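PDB 5XZ4: bumblebee peptidoglycan recognition protein SA from Bombus, which probably recognises bacterial peptidoglycan in innate immunity, binding Dap-type peptidoglycan in preference to the Lys-type. Local coordinates for residues A[139-144]-A[166-171]; A[35-40]-A[144-149]; A[29-34]-A[134-139]. One frame throughout, in Å; residues are numbered along the deposited sequence.

Interaction 1. Residues A[139-144]-A[166-171]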
loop_
_atom_site.group_PDB
_atom_site.type_symbol
_atom_site.label_atom_id
_atom_site.label_comp_id
_atom_site.label_asym_id
_atom_site.label_seq_id
_atom_site.Cartn_x
_atom_site.Cartn_y
_atom_site.Cartn_z
ATOM N N GLU A 139 14.319 6.141 9.765
ATOM C CA GLU A 139 14.024 7.541 10.121
ATOM C C GLU A 139 14.047 8.460 8.884
ATOM O O GLU A 139 13.282 9.428 8.804
ATOM C CB GLU A 139 15.018 8.053 11.180
ATOM C CG GLU A 139 15.037 7.260 12.482
ATOM C CD GLU A 139 13.958 7.686 13.461
ATOM O OE1 GLU A 139 13.872 8.892 13.783
ATOM O OE2 GLU A 139 13.215 6.801 13.928
ATOM N N ASP A 140 14.915 8.124 7.930
ATOM C CA ASP A 140 15.061 8.851 6.679
ATOM C C ASP A 140 14.287 8.189 5.529
ATOM O O ASP A 140 14.709 8.259 4.370
ATOM C CB ASP A 140 16.560 9.021 6.324
ATOM C CG ASP A 140 17.305 7.688 6.173
ATOM O OD1 ASP A 140 16.698 6.609 6.323
ATOM O OD2 ASP A 140 18.530 7.733 5.899
ATOM N N ILE A 141 13.154 7.562 5.859
ATOM C CA ILE A 141 12.309 6.862 4.860
ATOM C C ILE A 141 12.057 7.728 3.614
ATOM O O ILE A 141 11.697 8.890 3.726
ATOM C CB ILE A 141 10.975 6.361 5.498
ATOM C CG1 ILE A 141 10.179 5.443 4.561
ATOM C CG2 ILE A 141 10.059 7.496 5.909
ATOM C CD1 ILE A 141 10.782 4.078 4.445
ATOM N N ARG A 142 12.215 7.126 2.433
ATOM C CA ARG A 142 11.959 7.792 1.159
ATOM C C ARG A 142 10.614 7.314 0.607
ATOM O O ARG A 142 10.458 6.122 0.321
ATOM C CB ARG A 142 13.088 7.503 0.169
ATOM C CG ARG A 142 14.404 8.178 0.571
ATOM C CD ARG A 142 15.577 7.631 -0.213
ATOM N NE ARG A 142 16.866 8.100 0.298
ATOM C CZ ARG A 142 18.051 7.738 -0.186
ATOM N NH1 ARG A 142 19.158 8.221 0.366
ATOM N NH2 ARG A 142 18.147 6.898 -1.219
ATOM N N VAL A 143 9.660 8.228 0.482
ATOM C CA VAL A 143 8.331 7.893 -0.059
ATOM C C VAL A 143 8.350 8.284 -1.537
ATOM O O VAL A 143 8.724 9.411 -1.882
ATOM C CB VAL A 143 7.205 8.636 0.691
ATOM C CG1 VAL A 143 5.859 8.398 0.007
ATOM C CG2 VAL A 143 7.149 8.203 2.146
ATOM N N ILE A 144 7.954 7.347 -2.401
ATOM C CA ILE A 144 7.906 7.608 -3.861
ATOM C C ILE A 144 6.634 7.028 -4.461
ATOM O O ILE A 144 6.102 6.038 -3.939
ATOM C CB ILE A 144 9.157 7.086 -4.607
ATOM C CG1 ILE A 144 9.388 5.604 -4.371
ATOM C CG2 ILE A 144 10.403 7.888 -4.226
ATOM C CD1 ILE A 144 10.456 4.987 -5.252
ATOM N N TRP A 166 3.989 15.669 1.503
ATOM C CA TRP A 166 4.681 14.995 2.604
ATOM C C TRP A 166 6.177 15.268 2.513
ATOM O O TRP A 166 6.761 15.142 1.443
ATOM C CB TRP A 166 4.452 13.484 2.498
ATOM C CG TRP A 166 3.033 13.019 2.677
ATOM C CD1 TRP A 166 2.006 13.695 3.292
ATOM C CD2 TRP A 166 2.511 11.749 2.293
ATOM N NE1 TRP A 166 0.856 12.912 3.287
ATOM C CE2 TRP A 166 1.148 11.709 2.701
ATOM C CE3 TRP A 166 3.071 10.623 1.673
ATOM C CZ2 TRP A 166 0.343 10.600 2.467
ATOM C CZ3 TRP A 166 2.276 9.538 1.431
ATOM C CH2 TRP A 166 0.929 9.521 1.843
ATOM N N LEU A 167 6.819 15.621 3.636
ATOM C CA LEU A 167 8.265 15.874 3.636
ATOM C C LEU A 167 9.066 14.642 3.260
ATOM O O LEU A 167 10.176 14.753 2.753
ATOM C CB LEU A 167 8.767 16.384 5.008
ATOM C CG LEU A 167 8.343 17.778 5.468
ATOM C CD1 LEU A 167 8.988 18.105 6.815
ATOM C CD2 LEU A 167 8.702 18.830 4.431
ATOM N N GLU A 168 8.496 13.462 3.517
ATOM C CA GLU A 168 9.168 12.197 3.209
ATOM C C GLU A 168 9.227 11.904 1.713
ATOM O O GLU A 168 10.009 11.052 1.289
ATOM C CB GLU A 168 8.513 11.015 3.946
ATOM C CG GLU A 168 8.489 11.163 5.468
ATOM C CD GLU A 168 7.238 11.837 6.004
ATOM O OE1 GLU A 168 6.486 12.488 5.266
ATOM O OE2 GLU A 168 6.992 11.742 7.224
ATOM N N TRP A 169 8.374 12.566 0.929
ATOM C CA TRP A 169 8.386 12.354 -0.541
ATOM C C TRP A 169 9.698 12.861 -1.144
ATOM O O TRP A 169 10.153 13.945 -0.785
ATOM C CB TRP A 169 7.185 13.036 -1.212
ATOM C CG TRP A 169 7.226 12.843 -2.715
ATOM C CD1 TRP A 169 6.928 11.690 -3.406
ATOM C CD2 TRP A 169 7.705 13.789 -3.683
ATOM N NE1 TRP A 169 7.163 11.889 -4.753
ATOM C CE2 TRP A 169 7.631 13.162 -4.951
ATOM C CE3 TRP A 169 8.145 15.121 -3.606
ATOM C CZ2 TRP A 169 8.001 13.811 -6.141
ATOM C CZ3 TRP A 169 8.525 15.773 -4.798
ATOM C CH2 TRP A 169 8.435 15.118 -6.048
ATOM N N VAL A 170 10.290 12.084 -2.048
ATOM C CA VAL A 170 11.530 12.476 -2.736
ATOM C C VAL A 170 11.336 12.500 -4.262
ATOM O O VAL A 170 10.714 11.603 -4.835
ATOM C CB VAL A 170 12.742 11.604 -2.320
ATOM C CG1 VAL A 170 13.055 11.781 -0.833
ATOM C CG2 VAL A 170 12.571 10.141 -2.666
ATOM N N PRO A 171 11.859 13.533 -4.924
ATOM C CA PRO A 171 11.773 13.602 -6.387
ATOM C C PRO A 171 12.621 12.562 -7.130
ATOM O O PRO A 171 12.290 12.224 -8.278
ATOM C CB PRO A 171 12.248 15.027 -6.698
ATOM C CG PRO A 171 13.047 15.443 -5.514
ATOM C CD PRO A 171 12.434 14.760 -4.334
#

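Interaction 2. Residues A[35-40]-A[144-149]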
loop_
_atom_site.group_PDB
_atom_site.type_symbol
_atom_site.label_atom_id
_atom_site.label_comp_id
_atom_site.label_asym_id
_atom_site.label_seq_id
_atom_site.Cartn_x
_atom_site.Cartn_y
_atom_site.Cartn_z
ATOM N N ILE A 35 6.485 2.706 -1.282
ATOM C CA ILE A 35 6.008 2.969 -2.641
ATOM C C ILE A 35 4.496 3.185 -2.573
ATOM O O ILE A 35 3.752 2.338 -2.032
ATOM C CB ILE A 35 6.276 1.812 -3.630
ATOM C CG1 ILE A 35 7.657 1.195 -3.488
ATOM C CG2 ILE A 35 5.991 2.261 -5.054
ATOM C CD1 ILE A 35 8.817 2.109 -3.797
ATOM N N ILE A 36 4.028 4.300 -3.112
ATOM C CA ILE A 36 2.599 4.622 -3.175
ATOM C C ILE A 36 1.990 4.181 -4.509
ATOM O O ILE A 36 2.535 4.489 -5.598
ATOM C CB ILE A 36 2.332 6.132 -2.925
ATOM C CG1 ILE A 36 2.977 6.607 -1.599
ATOM C CG2 ILE A 36 0.830 6.443 -2.976
ATOM C CD1 ILE A 36 2.453 5.922 -0.337
ATOM N N HIS A 37 0.912 3.402 -4.399
ATOM C CA HIS A 37 0.188 2.867 -5.568
ATOM C C HIS A 37 -1.281 3.247 -5.504
ATOM O O HIS A 37 -1.783 3.565 -4.420
ATOM C CB HIS A 37 0.240 1.327 -5.571
ATOM C CG HIS A 37 1.514 0.750 -6.100
ATOM N ND1 HIS A 37 1.689 0.469 -7.438
ATOM C CD2 HIS A 37 2.658 0.368 -5.484
ATOM C CE1 HIS A 37 2.890 -0.056 -7.622
ATOM N NE2 HIS A 37 3.505 -0.115 -6.456
ATOM N N HIS A 38 -1.978 3.157 -6.641
ATOM C CA HIS A 38 -3.437 3.006 -6.618
ATOM C C HIS A 38 -3.812 1.636 -7.131
ATOM O O HIS A 38 -3.049 1.030 -7.883
ATOM C CB HIS A 38 -4.164 4.158 -7.336
ATOM C CG HIS A 38 -4.004 4.204 -8.841
ATOM N ND1 HIS A 38 -4.731 5.085 -9.616
ATOM C CD2 HIS A 38 -3.225 3.504 -9.705
ATOM C CE1 HIS A 38 -4.402 4.928 -10.893
ATOM N NE2 HIS A 38 -3.475 3.986 -10.969
ATOM N N THR A 39 -4.977 1.124 -6.724
ATOM C CA THR A 39 -5.379 -0.235 -7.153
ATOM C C THR A 39 -6.031 -0.299 -8.522
ATOM O O THR A 39 -6.095 -1.402 -9.101
ATOM C CB THR A 39 -6.333 -0.875 -6.146
ATOM O OG1 THR A 39 -7.519 -0.074 -6.086
ATOM C CG2 THR A 39 -5.666 -1.002 -4.735
ATOM N N VAL A 40 -6.543 0.852 -8.985
ATOM C CA VAL A 40 -7.358 0.991 -10.224
ATOM C C VAL A 40 -8.751 0.373 -10.057
ATOM O O VAL A 40 -9.556 0.383 -10.996
ATOM C CB VAL A 40 -6.646 0.453 -11.508
ATOM C CG1 VAL A 40 -7.345 0.859 -12.804
ATOM C CG2 VAL A 40 -5.233 0.978 -11.582
ATOM N N ILE A 144 7.954 7.347 -2.401
ATOM C CA ILE A 144 7.906 7.608 -3.861
ATOM C C ILE A 144 6.634 7.028 -4.461
ATOM O O ILE A 144 6.102 6.038 -3.939
ATOM C CB ILE A 144 9.157 7.086 -4.607
ATOM C CG1 ILE A 144 9.388 5.604 -4.371
ATOM C CG2 ILE A 144 10.403 7.888 -4.226
ATOM C CD1 ILE A 144 10.456 4.987 -5.252
ATOM N N GLY A 145 6.142 7.642 -5.545
ATOM C CA GLY A 145 5.037 7.031 -6.319
ATOM C C GLY A 145 5.609 5.942 -7.203
ATOM O O GLY A 145 6.745 6.072 -7.688
ATOM N N ALA A 146 4.823 4.890 -7.454
ATOM C CA ALA A 146 5.297 3.792 -8.325
ATOM C C ALA A 146 5.842 4.244 -9.693
ATOM O O ALA A 146 6.885 3.739 -10.154
ATOM C CB ALA A 146 4.188 2.763 -8.519
ATOM N N LYS A 147 5.164 5.227 -10.294
ATOM C CA LYS A 147 5.530 5.724 -11.626
ATOM C C LYS A 147 6.945 6.321 -11.690
ATOM O O LYS A 147 7.480 6.456 -12.771
ATOM C CB LYS A 147 4.511 6.761 -12.138
ATOM C CG LYS A 147 4.369 8.037 -11.303
ATOM C CD LYS A 147 3.237 8.938 -11.793
ATOM C CE LYS A 147 3.493 9.468 -13.191
ATOM N NZ LYS A 147 2.329 10.165 -13.800
ATOM N N GLN A 148 7.528 6.682 -10.543
ATOM C CA GLN A 148 8.883 7.258 -10.501
ATOM C C GLN A 148 9.962 6.211 -10.740
ATOM O O GLN A 148 11.078 6.569 -11.141
ATOM C CB GLN A 148 9.122 7.924 -9.147
ATOM C CG GLN A 148 8.264 9.141 -8.925
ATOM C CD GLN A 148 8.509 9.778 -7.572
ATOM O OE1 GLN A 148 7.635 9.801 -6.713
ATOM N NE2 GLN A 148 9.715 10.334 -7.391
ATOM N N VAL A 149 9.639 4.927 -10.498
ATOM C CA VAL A 149 10.620 3.829 -10.590
ATOM C C VAL A 149 10.248 2.643 -11.489
ATOM O O VAL A 149 11.066 1.743 -11.671
ATOM C CB VAL A 149 11.047 3.297 -9.204
ATOM C CG1 VAL A 149 11.816 4.376 -8.452
ATOM C CG2 VAL A 149 9.860 2.759 -8.404
#

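Interaction 3. Residues A[29-34]-A[134-139]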
loop_
_atom_site.group_PDB
_atom_site.type_symbol
_atom_site.label_atom_id
_atom_site.label_comp_id
_atom_site.label_asym_id
_atom_site.label_seq_id
_atom_site.Cartn_x
_atom_site.Cartn_y
_atom_site.Cartn_z
ATOM N N ILE A 29 14.841 -5.205 8.010
ATOM C CA ILE A 29 14.192 -4.117 8.802
ATOM C C ILE A 29 15.304 -3.384 9.570
ATOM O O ILE A 29 16.138 -4.064 10.163
ATOM C CB ILE A 29 13.081 -4.650 9.779
ATOM C CG1 ILE A 29 11.669 -4.602 9.145
ATOM C CG2 ILE A 29 12.810 -3.744 10.975
ATOM C CD1 ILE A 29 11.363 -5.446 7.939
ATOM N N PRO A 30 15.347 -2.039 9.573
ATOM C CA PRO A 30 14.312 -1.144 9.024
ATOM C C PRO A 30 14.387 -0.945 7.512
ATOM O O PRO A 30 15.449 -1.073 6.895
ATOM C CB PRO A 30 14.554 0.178 9.779
ATOM C CG PRO A 30 16.006 0.143 10.136
ATOM C CD PRO A 30 16.331 -1.305 10.407
ATOM N N ILE A 31 13.240 -0.568 6.956
ATOM C CA ILE A 31 13.019 -0.513 5.510
ATOM C C ILE A 31 13.294 0.900 4.947
ATOM O O ILE A 31 12.879 1.888 5.550
ATOM C CB ILE A 31 11.547 -0.916 5.236
ATOM C CG1 ILE A 31 11.278 -2.342 5.735
ATOM C CG2 ILE A 31 11.164 -0.758 3.763
ATOM C CD1 ILE A 31 9.813 -2.592 6.040
ATOM N N PRO A 32 13.947 0.998 3.760
ATOM C CA PRO A 32 14.346 2.316 3.230
ATOM C C PRO A 32 13.331 3.074 2.370
ATOM O O PRO A 32 13.415 4.295 2.266
ATOM C CB PRO A 32 15.613 1.997 2.420
ATOM C CG PRO A 32 15.388 0.584 1.962
ATOM C CD PRO A 32 14.716 -0.091 3.117
ATOM N N TYR A 33 12.359 2.358 1.783
ATOM C CA TYR A 33 11.379 2.966 0.849
ATOM C C TYR A 33 9.941 2.618 1.198
ATOM O O TYR A 33 9.658 1.518 1.676
ATOM C CB TYR A 33 11.625 2.524 -0.606
ATOM C CG TYR A 33 12.921 3.019 -1.195
ATOM C CD1 TYR A 33 12.991 4.276 -1.815
ATOM C CD2 TYR A 33 14.071 2.222 -1.153
ATOM C CE1 TYR A 33 14.212 4.751 -2.336
ATOM C CE2 TYR A 33 15.281 2.663 -1.696
ATOM C CZ TYR A 33 15.340 3.923 -2.281
ATOM O OH TYR A 33 16.554 4.358 -2.788
ATOM N N VAL A 34 9.049 3.562 0.907
ATOM C CA VAL A 34 7.610 3.286 0.819
ATOM C C VAL A 34 7.215 3.633 -0.617
ATOM O O VAL A 34 7.517 4.744 -1.087
ATOM C CB VAL A 34 6.815 4.126 1.834
ATOM C CG1 VAL A 34 5.308 4.013 1.609
ATOM C CG2 VAL A 34 7.137 3.711 3.257
ATOM N N LYS A 134 7.955 3.388 15.416
ATOM C CA LYS A 134 8.172 2.023 15.917
ATOM C C LYS A 134 9.563 1.517 15.563
ATOM O O LYS A 134 10.090 0.639 16.251
ATOM C CB LYS A 134 7.131 1.058 15.341
ATOM C CG LYS A 134 5.787 1.056 16.048
ATOM C CD LYS A 134 4.821 0.130 15.319
ATOM C CE LYS A 134 3.543 -0.139 16.107
ATOM N NZ LYS A 134 3.717 -1.054 17.273
ATOM N N GLY A 135 10.132 2.044 14.481
ATOM C CA GLY A 135 11.448 1.626 14.003
ATOM C C GLY A 135 11.402 0.583 12.899
ATOM O O GLY A 135 12.425 0.013 12.542
ATOM N N ILE A 136 10.206 0.333 12.360
ATOM C CA ILE A 136 10.018 -0.579 11.224
ATOM C C ILE A 136 10.513 0.072 9.921
ATOM O O ILE A 136 11.091 -0.597 9.056
ATOM C CB ILE A 136 8.527 -0.978 11.083
ATOM C CG1 ILE A 136 8.007 -1.661 12.364
ATOM C CG2 ILE A 136 8.315 -1.864 9.851
ATOM C CD1 ILE A 136 6.499 -1.678 12.486
ATOM N N LEU A 137 10.247 1.371 9.777
ATOM C CA LEU A 137 10.737 2.164 8.636
ATOM C C LEU A 137 11.925 2.975 9.096
ATOM O O LEU A 137 11.948 3.411 10.238
ATOM C CB LEU A 137 9.635 3.111 8.124
ATOM C CG LEU A 137 8.355 2.432 7.610
ATOM C CD1 LEU A 137 7.357 3.500 7.182
ATOM C CD2 LEU A 137 8.645 1.498 6.431
ATOM N N ARG A 138 12.886 3.189 8.215
ATOM C CA ARG A 138 14.058 4.041 8.563
ATOM C C ARG A 138 13.582 5.462 8.882
ATOM O O ARG A 138 12.574 5.941 8.336
ATOM C CB ARG A 138 15.027 4.077 7.389
ATOM C CG ARG A 138 15.807 2.785 7.197
ATOM C CD ARG A 138 16.816 2.892 6.067
ATOM N NE ARG A 138 17.843 3.888 6.331
ATOM C CZ ARG A 138 19.100 3.634 6.703
ATOM N NH1 ARG A 138 19.927 4.650 6.901
ATOM N NH2 ARG A 138 19.545 2.390 6.870
ATOM N N GLU A 139 14.319 6.141 9.765
ATOM C CA GLU A 139 14.024 7.541 10.121
ATOM C C GLU A 139 14.047 8.460 8.884
ATOM O O GLU A 139 13.282 9.428 8.804
ATOM C CB GLU A 139 15.018 8.053 11.180
ATOM C CG GLU A 139 15.037 7.260 12.482
ATOM C CD GLU A 139 13.958 7.686 13.461
ATOM O OE1 GLU A 139 13.872 8.892 13.783
ATOM O OE2 GLU A 139 13.215 6.801 13.928
#

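Interaction 1. Residues A[139-144]-A[166-171]
Val-143 places CG1 anti to its backbone N (chi1 173°) and CG2 anti to its carbonyl carbon, and the two methyls meet different partners in 166-171. CG1 reaches the edge of the Trp-166 ring close to its plane, 3.9 Å from Trp-166 CE3, whereas CG2 lies beside Glu-168, 3.6 Å from Glu-168 CB. Val-143 N donates almost straight to Glu-168 O (3.0 Å, 174°), approaching from above the carbonyl plane, and Val-143 O accepts from Val-170 N at 3.1 Å and takes a CA-H...O contact from Trp-169. Val-143 and Trp-169 thus form a single beta bridge at the end of a type I turn from Trp-166 to Trp-169, closed by the bond from Trp-169 N to Trp-166 O. Packing is tight at Val-170, whose CG2 lies 3.5 Å from Ile-144 CG2, closer than ordinary van der Waals contact. The Glu-168 chain bends at chi2 and carries its carboxylate away to a salt bridge with Lys-132. The loop after helix 157-163 lines the outer edge of strand 141-145, with strand 31-38 on that strand's other side; Trp-166 stacks on His-125 of helix 118-134, and Trp-169 packs against Gln-160 and Ile-163.

Interaction 2. Residues A[35-40]-A[144-149]
Ile-36 and Gly-145 form one of two successive parallel bridges that join strands 31-38 and 141-145 in the mixed sheet of the amidase-like PGRP fold. Ile-36 N donates to Ile-144 O at 2.8 Å, in the carbonyl plane, and Ile-36 O accepts from Ala-146 N at 3.0 Å, so both polar atoms of Ile-36 are used on this side. On the sheet face carrying Ile-35 and Ile-144, the two side chains lie side by side, with Ile-35 CD1 3.6 Å from Ile-144 CG1. Ile-35 CG2, anti to its backbone N, touches Ala-146 CA at 3.7 Å. Ala-146 CB sits over one face of the His-37 imidazole in a CH-pi contact, 3.6 Å from the ring centroid and displaced toward CE1. Further out, the ring is held at both nitrogens, ND1 by Ser-154 OG and NE2 by Thr-95 OG1. An alanine in place of His-37 would probably leave both hydroxyls without this partner and open a gap beside the Ala-146 methyl. Beyond the strand, the chain coils over residues 146-148 and turns Gln-148 back on it: Gly-145 N donates to Gln-148 OE1 at 2.9 Å, from above the amide plane.

Interaction 3. Residues A[29-34]-A[134-139]
Leu-137 fills the buried side of this contact with its two methyls. CD1 lies 3.9 Å from Val-34 CG2, the two side chains crossing at about a right angle, while CD2 turns to Ile-31 CB at 4.0 Å and also brushes Val-34. With CG anti to the carbonyl carbon (chi1 -61°), the branch is carried to the side where Ile-31 and Val-34 lie. Val-103 and Ile-105 of strand 102-107 and the loop residue Trp-88 cover this apolar group further. The backbones join in one parallel beta bridge between Ile-31 and Leu-137: Ile-31 N donates to Ile-136 O at 3.0 Å, and Arg-138 N donates nearly straight (175°) to Ile-31 O. In the amidase-like PGRP fold, helix 118-134 leads through Gly-135, whose positive phi suits glycine, into the short strand 137-138, which pairs in parallel with the start of strand 31-38. Toward solvent the fit slackens. Ile-136 CG2 comes no closer than 4.2 Å to Ile-31 CD1, and the exposed Arg-138 runs past Ile-31 O and sets CD 3.9 Å from Pro-32 CB, its NE turning to a salt bridge with Asp-140. Pro-30, exposed and preceded by a cis peptide bond, still lays CB against Gly-135 O at 3.5 Å.

How the interactions relate
Interactions 2 and 3 use successive parts of strand 31-38, their centres about 18 Å apart; after the corner at 139-140 the chain passes from pairing at Ile-31 in interaction 3 to pairing farther along that strand. Between them, Val-34 O accepts from Ile-144 N at 2.9 Å. Interaction 1 lies on the outer side of edge strand 141-145, where the loop 166-171 covers it, its centre about 13 Å from that of interaction 2 and 11 Å from that of interaction 3. Gln-148 ties interactions 1 and 2: its OE1 accepts from Trp-169 NE1 at 2.9 Å, and its NE2 donates to Val-170 O. Interaction 2 includes His-37, which probably corresponds to a zinc-binding histidine of the catalytic amidase relatives.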